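Local coordinates for beta-glucuronidase (Dictyoglomus thermophilum, PDB 6XXW), which probably hydrolyses beta-D-glucuronides, as expected of a beta-glucuronidase of glycoside hydrolase family 2, at residues A[376-381]-A[415-420]; A[381-386]-A[425-430]; A[145-150]-A[171-176]; A[411-416]-A[429-434]. All blocks are in the same frame, centred on the assembly; numbering follows the deposited sequence.

Interaction 1 of 4, residues A[376-381]-A[415-420]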
# COMPACT_ATOMS: atom_id res chain seq x y z
N LYS A 376 3.68 -34.45 -22.91
CA LYS A 376 3.06 -34.05 -24.16
C LYS A 376 1.58 -33.76 -23.97
O LYS A 376 0.90 -34.41 -23.17
CB LYS A 376 3.27 -35.12 -25.24
CG LYS A 376 4.73 -35.58 -25.29
CD LYS A 376 5.28 -35.65 -26.71
CE LYS A 376 6.83 -35.62 -26.71
NZ LYS A 376 7.38 -34.23 -26.48
N VAL A 377 1.10 -32.76 -24.69
CA VAL A 377 -0.26 -32.26 -24.56
C VAL A 377 -1.16 -32.83 -25.65
O VAL A 377 -2.31 -33.18 -25.39
CB VAL A 377 -0.26 -30.72 -24.60
CG1 VAL A 377 -1.67 -30.18 -24.75
CG2 VAL A 377 0.41 -30.16 -23.36
N PHE A 378 -0.64 -32.91 -26.88
CA PHE A 378 -1.44 -33.34 -28.02
C PHE A 378 -1.22 -34.84 -28.20
O PHE A 378 -0.43 -35.30 -29.03
CB PHE A 378 -1.06 -32.53 -29.25
CG PHE A 378 -1.47 -31.09 -29.13
CD1 PHE A 378 -2.72 -30.67 -29.57
CD2 PHE A 378 -0.63 -30.17 -28.52
CE1 PHE A 378 -3.12 -29.35 -29.43
CE2 PHE A 378 -1.02 -28.84 -28.39
CZ PHE A 378 -2.26 -28.44 -28.84
N THR A 379 -1.93 -35.59 -27.37
CA THR A 379 -1.67 -37.01 -27.22
C THR A 379 -2.90 -37.67 -26.62
O THR A 379 -3.75 -37.01 -26.01
CB THR A 379 -0.42 -37.24 -26.36
OG1 THR A 379 -0.01 -38.61 -26.45
CG2 THR A 379 -0.66 -36.84 -24.89
N GLU A 380 -3.01 -38.97 -26.85
CA GLU A 380 -4.08 -39.74 -26.23
C GLU A 380 -4.03 -39.53 -24.73
O GLU A 380 -2.97 -39.60 -24.12
CB GLU A 380 -3.92 -41.22 -26.58
CG GLU A 380 -4.18 -41.55 -28.04
CD GLU A 380 -2.99 -41.21 -28.93
OE1 GLU A 380 -1.89 -40.97 -28.39
OE2 GLU A 380 -3.15 -41.19 -30.17
N GLY A 381 -5.18 -39.25 -24.13
CA GLY A 381 -5.27 -38.96 -22.73
C GLY A 381 -5.42 -37.49 -22.41
O GLY A 381 -6.00 -37.14 -21.37
N ASN A 415 -4.16 -19.64 -27.42
CA ASN A 415 -3.14 -18.84 -26.73
C ASN A 415 -2.12 -19.77 -26.08
O ASN A 415 -2.47 -20.53 -25.17
CB ASN A 415 -3.77 -17.95 -25.65
CG ASN A 415 -2.73 -17.11 -24.92
OD1 ASN A 415 -2.34 -16.05 -25.40
ND2 ASN A 415 -2.28 -17.60 -23.76
N GLU A 416 -0.87 -19.68 -26.54
CA GLU A 416 0.25 -20.37 -25.90
C GLU A 416 0.02 -21.87 -25.78
O GLU A 416 0.28 -22.48 -24.74
CB GLU A 416 0.56 -19.76 -24.53
CG GLU A 416 0.98 -18.27 -24.57
CD GLU A 416 1.50 -17.77 -23.23
OE1 GLU A 416 1.14 -18.35 -22.18
OE2 GLU A 416 2.28 -16.79 -23.23
N ALA A 417 -0.49 -22.48 -26.85
CA ALA A 417 -0.52 -23.93 -26.91
C ALA A 417 0.88 -24.49 -27.15
O ALA A 417 1.81 -23.78 -27.54
CB ALA A 417 -1.47 -24.40 -28.02
N ALA A 418 1.02 -25.81 -26.96
CA ALA A 418 2.31 -26.49 -27.17
C ALA A 418 2.49 -26.81 -28.66
O ALA A 418 2.50 -27.96 -29.09
CB ALA A 418 2.41 -27.74 -26.31
N THR A 419 2.66 -25.73 -29.44
CA THR A 419 2.68 -25.79 -30.89
C THR A 419 3.97 -26.39 -31.45
O THR A 419 4.07 -26.56 -32.67
CB THR A 419 2.48 -24.39 -31.47
OG1 THR A 419 3.45 -23.50 -30.89
CG2 THR A 419 1.05 -23.85 -31.20
N TYR A 420 4.95 -26.68 -30.60
CA TYR A 420 6.16 -27.37 -31.04
C TYR A 420 5.93 -28.88 -31.19
O TYR A 420 6.75 -29.56 -31.82
CB TYR A 420 7.30 -27.08 -30.04
CG TYR A 420 6.90 -27.38 -28.61
CD1 TYR A 420 6.95 -28.67 -28.12
CD2 TYR A 420 6.44 -26.37 -27.77
CE1 TYR A 420 6.56 -28.96 -26.82
CE2 TYR A 420 6.05 -26.65 -26.46
CZ TYR A 420 6.12 -27.95 -26.00
OH TYR A 420 5.74 -28.25 -24.71
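Ala417 and Ala418 meet the Phe378 ring mainly along its rim. Ala417 CB lies at the edge, near the ring plane, 4.2 Å from Phe378 CZ, and Ala418 N is in plane at the same rim, 3.9 Å from Phe378 CE2. Ala418 O comes in obliquely, 3.7 Å from Phe378 CE2. The second flat group, Tyr420, holds Ala418 C over one face, offset toward the ring's rim. Beside these, Val377 CG2 faces Ala418 CB at 4.3 Å.

With CG opposite its own carbonyl carbon (chi1 -68°), Phe378 reaches the 415-420 loop ring-first, while Tyr427 of helix 422-438 meets the same ring edge-to-face. An alanine at Phe378 would remove that ring and is likely to leave Ala417 CB and the Tyr427 ring without their shared partner, opening a gap between the loops. The backbone is fixed separately: Glu421 accepts from both Val377 N and Phe378 N.

Asn415 and Glu416, just before the alanines, hydrogen-bond a bound Tris molecule, which probably marks the substrate pocket. The contact itself is van der Waals throughout, with spacings mostly near 4 Å, so it joins the two loops beside that pocket by shape rather than by directed bonds.

Interaction 2 of 4, residues A[381-386]-A[425-430]; sequences GRVDGK and EEYFRR
Val383 and Tyr427 are brought together by extended first torsions: Val383 CG1 is trans to its backbone N (chi1 176°), and Tyr427 likewise sends CG trans to N (chi1 -179°), projecting its ring from the helix toward the loop. The two side chains cross at about a right angle. Val383 CG1 does the touching, 3.5 Å from Tyr427 CE2 and 3.8 Å from Tyr427 CD2. It approaches obliquely, and at these spacings the fit is snug. Asp384 O lies at the edge of the same ring, 4.3 Å from Tyr427 CE2. The ring's polar end is bonded to His391, since Tyr427 OH pairs with ND1 of that residue on helix 385-402. On its own helix, Tyr427 CD1 sits over the centre of one face of Phe428.

The bond from CA to CB of Asp384 heads away from Tyr427, and the carboxylate N-caps helix 385-402. Its OD1 accepts a weak, bent bond from Lys386 N (3.0 Å, 123°) and another bond from Thr387 N. Asp384 OD2 uses its syn lone pair to form a salt bridge with Lys386 NZ at 2.6 Å; this pairing and the helix start would probably both favour the ionised carboxylate.

The loop leading into helix 385-402 thus rests on helix 422-438, an arrangement of neighbouring outer helices that belongs to the TIM barrel.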
# COMPACT_ATOMS: atom_id res chain seq x y z
N GLY A 381 -5.18 -39.25 -24.13
CA GLY A 381 -5.27 -38.96 -22.73
C GLY A 381 -5.42 -37.49 -22.41
O GLY A 381 -6.00 -37.14 -21.37
N ARG A 382 -4.92 -36.62 -23.29
CA ARG A 382 -5.08 -35.19 -23.07
C ARG A 382 -5.83 -34.55 -24.24
O ARG A 382 -7.01 -34.83 -24.45
CB ARG A 382 -3.72 -34.55 -22.82
CG ARG A 382 -3.13 -35.01 -21.50
CD ARG A 382 -1.80 -34.37 -21.16
NE ARG A 382 -1.35 -34.78 -19.83
CZ ARG A 382 -0.08 -35.05 -19.51
NH1 ARG A 382 0.87 -34.96 -20.43
NH2 ARG A 382 0.22 -35.40 -18.27
N VAL A 383 -5.16 -33.69 -25.00
CA VAL A 383 -5.80 -33.03 -26.14
C VAL A 383 -5.85 -34.01 -27.31
O VAL A 383 -4.81 -34.36 -27.88
CB VAL A 383 -5.06 -31.74 -26.53
CG1 VAL A 383 -5.68 -31.13 -27.77
CG2 VAL A 383 -5.07 -30.75 -25.35
N ASP A 384 -7.05 -34.45 -27.67
CA ASP A 384 -7.24 -35.51 -28.66
C ASP A 384 -8.40 -35.14 -29.59
O ASP A 384 -8.81 -33.98 -29.69
CB ASP A 384 -7.46 -36.85 -27.95
CG ASP A 384 -8.72 -36.88 -27.10
OD1 ASP A 384 -9.50 -35.89 -27.10
OD2 ASP A 384 -8.93 -37.89 -26.41
N GLY A 385 -8.95 -36.16 -30.26
CA GLY A 385 -10.05 -35.94 -31.19
C GLY A 385 -11.31 -35.38 -30.53
O GLY A 385 -12.05 -34.60 -31.16
N LYS A 386 -11.58 -35.77 -29.29
CA LYS A 386 -12.72 -35.21 -28.57
C LYS A 386 -12.54 -33.72 -28.31
O LYS A 386 -13.49 -32.93 -28.47
CB LYS A 386 -12.95 -35.97 -27.26
CG LYS A 386 -13.08 -37.48 -27.41
CD LYS A 386 -13.51 -38.18 -26.11
CE LYS A 386 -12.51 -38.00 -24.98
NZ LYS A 386 -11.18 -38.63 -25.25
N GLU A 425 0.30 -29.87 -34.98
CA GLU A 425 0.17 -29.42 -36.36
C GLU A 425 -1.15 -29.88 -36.97
O GLU A 425 -1.90 -29.06 -37.52
CB GLU A 425 1.36 -29.89 -37.20
CG GLU A 425 1.28 -29.42 -38.65
CD GLU A 425 2.62 -29.41 -39.35
OE1 GLU A 425 3.58 -30.01 -38.82
OE2 GLU A 425 2.72 -28.81 -40.43
N GLU A 426 -1.45 -31.17 -36.86
CA GLU A 426 -2.70 -31.67 -37.44
C GLU A 426 -3.90 -31.09 -36.72
O GLU A 426 -4.91 -30.74 -37.36
CB GLU A 426 -2.73 -33.20 -37.39
N TYR A 427 -3.82 -30.99 -35.39
CA TYR A 427 -4.89 -30.38 -34.61
C TYR A 427 -5.23 -28.99 -35.14
O TYR A 427 -6.39 -28.70 -35.46
CB TYR A 427 -4.50 -30.34 -33.13
CG TYR A 427 -5.55 -29.74 -32.22
CD1 TYR A 427 -5.66 -28.37 -32.06
CD2 TYR A 427 -6.41 -30.55 -31.50
CE1 TYR A 427 -6.60 -27.82 -31.22
CE2 TYR A 427 -7.36 -30.01 -30.66
CZ TYR A 427 -7.46 -28.65 -30.53
OH TYR A 427 -8.41 -28.10 -29.69
N PHE A 428 -4.23 -28.12 -35.25
CA PHE A 428 -4.54 -26.73 -35.56
C PHE A 428 -4.79 -26.50 -37.05
O PHE A 428 -5.56 -25.61 -37.41
CB PHE A 428 -3.42 -25.83 -35.03
CG PHE A 428 -3.59 -25.48 -33.57
CD1 PHE A 428 -4.67 -24.71 -33.16
CD2 PHE A 428 -2.70 -25.97 -32.62
CE1 PHE A 428 -4.85 -24.40 -31.81
CE2 PHE A 428 -2.88 -25.68 -31.27
CZ PHE A 428 -3.95 -24.89 -30.87
N ARG A 429 -4.17 -27.30 -37.92
CA ARG A 429 -4.56 -27.25 -39.33
C ARG A 429 -6.08 -27.40 -39.48
O ARG A 429 -6.71 -26.66 -40.23
CB ARG A 429 -3.84 -28.34 -40.12
CG ARG A 429 -2.45 -27.94 -40.61
CD ARG A 429 -1.64 -29.15 -41.06
NE ARG A 429 -2.30 -29.83 -42.17
CZ ARG A 429 -1.88 -29.79 -43.44
NH1 ARG A 429 -0.79 -29.11 -43.76
NH2 ARG A 429 -2.57 -30.43 -44.38
N ARG A 430 -6.67 -28.35 -38.75
CA ARG A 430 -8.11 -28.56 -38.85
C ARG A 430 -8.89 -27.39 -38.25
O ARG A 430 -9.92 -26.98 -38.80
CB ARG A 430 -8.51 -29.86 -38.17
CG ARG A 430 -7.86 -31.11 -38.78
CD ARG A 430 -8.79 -32.32 -38.67
NE ARG A 430 -10.20 -31.95 -38.69
CZ ARG A 430 -10.88 -31.64 -39.80
NH1 ARG A 430 -10.28 -31.66 -40.98
NH2 ARG A 430 -12.16 -31.31 -39.71

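Interaction 3 of 4, residues A[145-150]-A[171-176]; sequences LTWDVL and NYYFDF
Leu145 sets its CD1 methyl against Tyr172 and Phe174 where the two aromatic side chains come together, joining two loop regions of the family 2 sugar-binding domain: the type I turn from Thr146 to Val149 follows directly after the leucine, and the aromatic run continues from strand 168-172. The orientations differ for the two partners. Against Tyr172 the leucine crosses obliquely, with CD1 3.8 Å from Tyr172 CB and close to the near end of the ring. Against Phe174 the side chains arrive from opposite directions, and Leu145 CD1 stops at the ring edge, near its plane, 3.9 Å from Phe174 CZ.

Both aromatic residues hold CG between backbone N and carbonyl carbon (chi1 56° in Tyr172, 51° in Phe174), a crowded position that turns their rings against each other. Tyr172 CD2 lies 3.3 Å above one face of the Phe174 ring, toward its rim, and Phe174 CD1 in turn stands over the centre of the Phe176 ring. Lys558 adds a cation-pi contact to Tyr172.

A second, looser pair forms where Trp147 CZ2 approaches Tyr173 CE2 obliquely at 4.2 Å. Glu154 ties this pair together, taking Trp147 NE1 on OE1 and, weakly, Tyr173 OH on OE2. Farther along, Asp175 meets Arg563, Asn567 and a bound Tris molecule, probably from the crystallisation liquor, which is consistent with a pocket there.

Inside the turn, Thr146 OG1 donates to Asp148 OD1 at 2.6 Å, reaching the oxygen on its anti side, 35° out of the carboxylate plane.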
# COMPACT_ATOMS: atom_id res chain seq x y z
N LEU A 145 -13.26 -29.34 -14.66
CA LEU A 145 -12.62 -29.35 -15.97
C LEU A 145 -12.23 -30.77 -16.39
O LEU A 145 -12.01 -31.65 -15.55
CB LEU A 145 -11.37 -28.46 -15.97
CG LEU A 145 -11.62 -26.98 -15.63
CD1 LEU A 145 -10.33 -26.30 -15.19
CD2 LEU A 145 -12.23 -26.29 -16.83
N THR A 146 -12.16 -30.98 -17.71
CA THR A 146 -11.66 -32.22 -18.30
C THR A 146 -10.75 -31.87 -19.46
O THR A 146 -10.65 -30.71 -19.88
CB THR A 146 -12.79 -33.12 -18.81
OG1 THR A 146 -13.34 -32.55 -20.00
CG2 THR A 146 -13.89 -33.28 -17.76
N TRP A 147 -10.09 -32.89 -20.03
CA TRP A 147 -9.22 -32.60 -21.16
C TRP A 147 -9.98 -32.41 -22.47
O TRP A 147 -9.34 -32.05 -23.47
CB TRP A 147 -8.16 -33.71 -21.33
CG TRP A 147 -6.99 -33.46 -20.44
CD1 TRP A 147 -6.70 -34.11 -19.28
CD2 TRP A 147 -5.98 -32.46 -20.61
NE1 TRP A 147 -5.56 -33.58 -18.72
CE2 TRP A 147 -5.10 -32.57 -19.51
CE3 TRP A 147 -5.73 -31.49 -21.59
CZ2 TRP A 147 -3.99 -31.74 -19.37
CZ3 TRP A 147 -4.62 -30.67 -21.44
CH2 TRP A 147 -3.77 -30.80 -20.34
N ASP A 148 -11.29 -32.62 -22.52
CA ASP A 148 -12.02 -32.36 -23.76
C ASP A 148 -13.00 -31.19 -23.64
O ASP A 148 -13.89 -31.06 -24.48
CB ASP A 148 -12.74 -33.60 -24.27
CG ASP A 148 -13.51 -34.31 -23.20
OD1 ASP A 148 -13.95 -33.65 -22.24
OD2 ASP A 148 -13.67 -35.54 -23.33
N VAL A 149 -12.85 -30.35 -22.63
CA VAL A 149 -13.51 -29.04 -22.63
C VAL A 149 -12.41 -28.00 -22.76
O VAL A 149 -11.24 -28.27 -22.44
CB VAL A 149 -14.37 -28.80 -21.37
CG1 VAL A 149 -13.49 -28.39 -20.20
CG2 VAL A 149 -15.47 -27.75 -21.64
N LEU A 150 -12.77 -26.81 -23.24
CA LEU A 150 -11.84 -25.70 -23.36
C LEU A 150 -12.29 -24.56 -22.46
O LEU A 150 -13.43 -24.11 -22.56
CB LEU A 150 -11.74 -25.20 -24.81
CG LEU A 150 -11.13 -26.18 -25.82
CD1 LEU A 150 -11.32 -25.65 -27.22
CD2 LEU A 150 -9.64 -26.41 -25.54
N ASN A 171 -6.54 -29.67 -11.28
CA ASN A 171 -5.35 -29.11 -11.90
C ASN A 171 -5.72 -28.46 -13.22
O ASN A 171 -6.54 -28.98 -13.98
CB ASN A 171 -4.29 -30.19 -12.12
CG ASN A 171 -3.59 -30.59 -10.81
OD1 ASN A 171 -3.48 -29.78 -9.88
ND2 ASN A 171 -3.13 -31.82 -10.74
N TYR A 172 -5.09 -27.32 -13.49
CA TYR A 172 -5.26 -26.64 -14.76
C TYR A 172 -4.08 -25.70 -14.96
O TYR A 172 -3.43 -25.28 -14.00
CB TYR A 172 -6.59 -25.90 -14.85
CG TYR A 172 -6.90 -24.88 -13.77
CD1 TYR A 172 -7.51 -25.27 -12.59
CD2 TYR A 172 -6.67 -23.51 -13.97
CE1 TYR A 172 -7.84 -24.34 -11.60
CE2 TYR A 172 -7.00 -22.57 -12.98
CZ TYR A 172 -7.60 -23.00 -11.80
OH TYR A 172 -7.94 -22.10 -10.80
N TYR A 173 -3.81 -25.38 -16.22
CA TYR A 173 -2.55 -24.79 -16.62
C TYR A 173 -2.74 -23.47 -17.34
O TYR A 173 -1.79 -22.96 -17.95
CB TYR A 173 -1.78 -25.81 -17.49
CG TYR A 173 -1.65 -27.12 -16.75
CD1 TYR A 173 -0.64 -27.32 -15.82
CD2 TYR A 173 -2.60 -28.12 -16.92
CE1 TYR A 173 -0.54 -28.51 -15.12
CE2 TYR A 173 -2.51 -29.31 -16.22
CZ TYR A 173 -1.48 -29.50 -15.32
OH TYR A 173 -1.39 -30.68 -14.62
N PHE A 174 -3.93 -22.89 -17.27
CA PHE A 174 -4.14 -21.53 -17.71
C PHE A 174 -4.04 -20.59 -16.51
O PHE A 174 -4.35 -20.97 -15.38
CB PHE A 174 -5.49 -21.37 -18.42
CG PHE A 174 -6.67 -21.90 -17.65
CD1 PHE A 174 -7.40 -21.06 -16.79
CD2 PHE A 174 -7.12 -23.20 -17.84
CE1 PHE A 174 -8.52 -21.52 -16.11
CE2 PHE A 174 -8.25 -23.68 -17.17
CZ PHE A 174 -8.95 -22.85 -16.30
N ASP A 175 -3.57 -19.37 -16.77
CA ASP A 175 -3.22 -18.43 -15.71
C ASP A 175 -4.34 -17.42 -15.48
O ASP A 175 -4.16 -16.21 -15.60
CB ASP A 175 -1.91 -17.74 -16.05
CG ASP A 175 -1.44 -16.79 -14.97
OD1 ASP A 175 -1.46 -17.17 -13.78
OD2 ASP A 175 -1.05 -15.65 -15.31
N PHE A 176 -5.53 -17.93 -15.20
CA PHE A 176 -6.60 -17.11 -14.65
C PHE A 176 -7.46 -18.03 -13.80
O PHE A 176 -7.52 -19.23 -14.06
CB PHE A 176 -7.43 -16.39 -15.73
CG PHE A 176 -7.97 -17.29 -16.83
CD1 PHE A 176 -7.18 -17.61 -17.93
CD2 PHE A 176 -9.28 -17.78 -16.79
CE1 PHE A 176 -7.67 -18.40 -18.95
CE2 PHE A 176 -9.79 -18.58 -17.81
CZ PHE A 176 -8.98 -18.90 -18.89

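Interaction 4 of 4, residues A[411-416]-A[429-434]; sequences WSVANE and RRVIEE
Val413 makes the apolar contacts from the strand, meeting Val431 and Ile432 on the helix. Its CB and CG1 both lie against Val431 CG1, with Val413 CB 3.8 Å and Val413 CG1 3.9 Å from that methyl, and the two valines slide past each other in opposite directions. With CG1 opposite the carbonyl carbon (chi1 -61°), the other branch, Val413 CG2, falls between backbone N and carbonyl carbon and faces Ile432 CG1 at 4.3 Å. One beta-branched residue therefore touches two consecutive helix positions, each with a different branch. Phe428 and Thr435 of the same helix and Ile446 of strand 444-448 also touch Val413, while Leu388 of helix 385-402 touches Val431.

This is the interior of a beta-alpha-beta unit, strand 408-415, helix 422-438 and strand 444-448, as repeated round a TIM barrel: the strand belongs to the inner parallel sheet and the helix lies against its outer side.

Polar interactions lie around the apolar patch. Within the helix, Glu433 N bonds Arg429 O at 2.9 Å and Glu434 N bonds Arg430 O at 3.0 Å, regular i to i+4 spacing. On the strand, Val413 pairs through its backbone with Thr445, Ser412 OG bonds Glu362, and Trp411 NE1 bonds Asp439. Charges gather toward the helix surface, where Glu434 OE2 forms salt bridges with both Arg396 NE and Arg437 NH2.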
# COMPACT_ATOMS: atom_id res chain seq x y z
N TRP A 411 -9.83 -13.41 -35.75
CA TRP A 411 -10.06 -14.52 -34.83
C TRP A 411 -8.73 -15.10 -34.37
O TRP A 411 -7.82 -15.33 -35.18
CB TRP A 411 -10.87 -15.65 -35.51
CG TRP A 411 -12.17 -15.22 -36.14
CD1 TRP A 411 -12.45 -15.18 -37.48
CD2 TRP A 411 -13.38 -14.80 -35.47
NE1 TRP A 411 -13.75 -14.76 -37.68
CE2 TRP A 411 -14.34 -14.52 -36.47
CE3 TRP A 411 -13.73 -14.63 -34.13
CZ2 TRP A 411 -15.63 -14.06 -36.17
CZ3 TRP A 411 -15.04 -14.18 -33.82
CH2 TRP A 411 -15.96 -13.91 -34.84
N SER A 412 -8.62 -15.37 -33.06
CA SER A 412 -7.47 -16.07 -32.50
C SER A 412 -7.90 -17.48 -32.11
O SER A 412 -8.85 -17.64 -31.35
CB SER A 412 -6.90 -15.34 -31.29
OG SER A 412 -5.85 -16.12 -30.71
N VAL A 413 -7.22 -18.49 -32.65
CA VAL A 413 -7.68 -19.85 -32.39
C VAL A 413 -7.14 -20.44 -31.09
O VAL A 413 -7.70 -21.44 -30.60
CB VAL A 413 -7.34 -20.80 -33.57
CG1 VAL A 413 -8.04 -20.34 -34.87
CG2 VAL A 413 -5.85 -20.94 -33.77
N ALA A 414 -6.09 -19.86 -30.50
CA ALA A 414 -5.51 -20.40 -29.27
C ALA A 414 -4.52 -19.40 -28.68
O ALA A 414 -4.08 -18.46 -29.35
CB ALA A 414 -4.82 -21.75 -29.51
N ASN A 415 -4.16 -19.64 -27.42
CA ASN A 415 -3.14 -18.84 -26.73
C ASN A 415 -2.12 -19.77 -26.08
O ASN A 415 -2.47 -20.53 -25.17
CB ASN A 415 -3.77 -17.95 -25.65
CG ASN A 415 -2.73 -17.11 -24.92
OD1 ASN A 415 -2.34 -16.05 -25.40
ND2 ASN A 415 -2.28 -17.60 -23.76
N GLU A 416 -0.87 -19.68 -26.54
CA GLU A 416 0.25 -20.37 -25.90
C GLU A 416 0.02 -21.87 -25.78
O GLU A 416 0.28 -22.48 -24.74
CB GLU A 416 0.56 -19.76 -24.53
CG GLU A 416 0.98 -18.27 -24.57
CD GLU A 416 1.50 -17.77 -23.23
OE1 GLU A 416 1.14 -18.35 -22.18
OE2 GLU A 416 2.28 -16.79 -23.23
N ARG A 429 -4.17 -27.30 -37.92
CA ARG A 429 -4.56 -27.25 -39.33
C ARG A 429 -6.08 -27.40 -39.48
O ARG A 429 -6.71 -26.66 -40.23
CB ARG A 429 -3.84 -28.34 -40.12
CG ARG A 429 -2.45 -27.94 -40.61
CD ARG A 429 -1.64 -29.15 -41.06
NE ARG A 429 -2.30 -29.83 -42.17
CZ ARG A 429 -1.88 -29.79 -43.44
NH1 ARG A 429 -0.79 -29.11 -43.76
NH2 ARG A 429 -2.57 -30.43 -44.38
N ARG A 430 -6.67 -28.35 -38.75
CA ARG A 430 -8.11 -28.56 -38.85
C ARG A 430 -8.89 -27.39 -38.25
O ARG A 430 -9.92 -26.98 -38.80
CB ARG A 430 -8.51 -29.86 -38.17
CG ARG A 430 -7.86 -31.11 -38.78
CD ARG A 430 -8.79 -32.32 -38.67
NE ARG A 430 -10.20 -31.95 -38.69
CZ ARG A 430 -10.88 -31.64 -39.80
NH1 ARG A 430 -10.28 -31.66 -40.98
NH2 ARG A 430 -12.16 -31.31 -39.71
N VAL A 431 -8.44 -26.87 -37.11
CA VAL A 431 -9.12 -25.73 -36.49
C VAL A 431 -9.06 -24.54 -37.43
O VAL A 431 -10.07 -23.87 -37.69
CB VAL A 431 -8.48 -25.39 -35.13
CG1 VAL A 431 -9.04 -24.08 -34.61
CG2 VAL A 431 -8.74 -26.51 -34.13
N ILE A 432 -7.87 -24.25 -37.95
CA ILE A 432 -7.70 -23.08 -38.81
C ILE A 432 -8.50 -23.24 -40.09
O ILE A 432 -9.15 -22.29 -40.56
CB ILE A 432 -6.20 -22.87 -39.09
CG1 ILE A 432 -5.49 -22.45 -37.79
CG2 ILE A 432 -6.02 -21.86 -40.23
CD1 ILE A 432 -3.96 -22.49 -37.85
N GLU A 433 -8.49 -24.43 -40.68
CA GLU A 433 -9.24 -24.65 -41.91
C GLU A 433 -10.73 -24.43 -41.70
O GLU A 433 -11.41 -23.84 -42.55
CB GLU A 433 -8.98 -26.06 -42.43
CG GLU A 433 -9.62 -26.34 -43.78
CD GLU A 433 -9.09 -27.63 -44.40
OE1 GLU A 433 -7.86 -27.79 -44.47
OE2 GLU A 433 -9.92 -28.47 -44.81
N GLU A 434 -11.26 -24.90 -40.57
CA GLU A 434 -12.69 -24.75 -40.31
C GLU A 434 -13.05 -23.29 -40.04
O GLU A 434 -14.10 -22.81 -40.48
CB GLU A 434 -13.09 -25.66 -39.15
CG GLU A 434 -14.54 -25.53 -38.71
CD GLU A 434 -15.51 -26.16 -39.70
OE1 GLU A 434 -15.06 -26.69 -40.75
OE2 GLU A 434 -16.73 -26.11 -39.43

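Along the chain interaction 3 closes first, in the sugar-binding domain; the other three lie in the TIM barrel domain, their segments overlapping. Interactions 1 and 2 have centres about 8 Å apart, share Gly381 and touch through Val377 O and Val383 N. Interactions 2 and 4 both use helix 422-438, with centres about 11 Å apart, and interactions 1 and 4 share Asn415 and Glu416, where strand 408-415 runs into its loop. The two domains meet where Trp147 packs on Arg382 and Val383, linking interactions 2 and 3 across about 15 Å between centres. Together they run from the barrel's strand-helix layer through its loops to the neighbouring domain beside a Tris molecule that may mark a pocket.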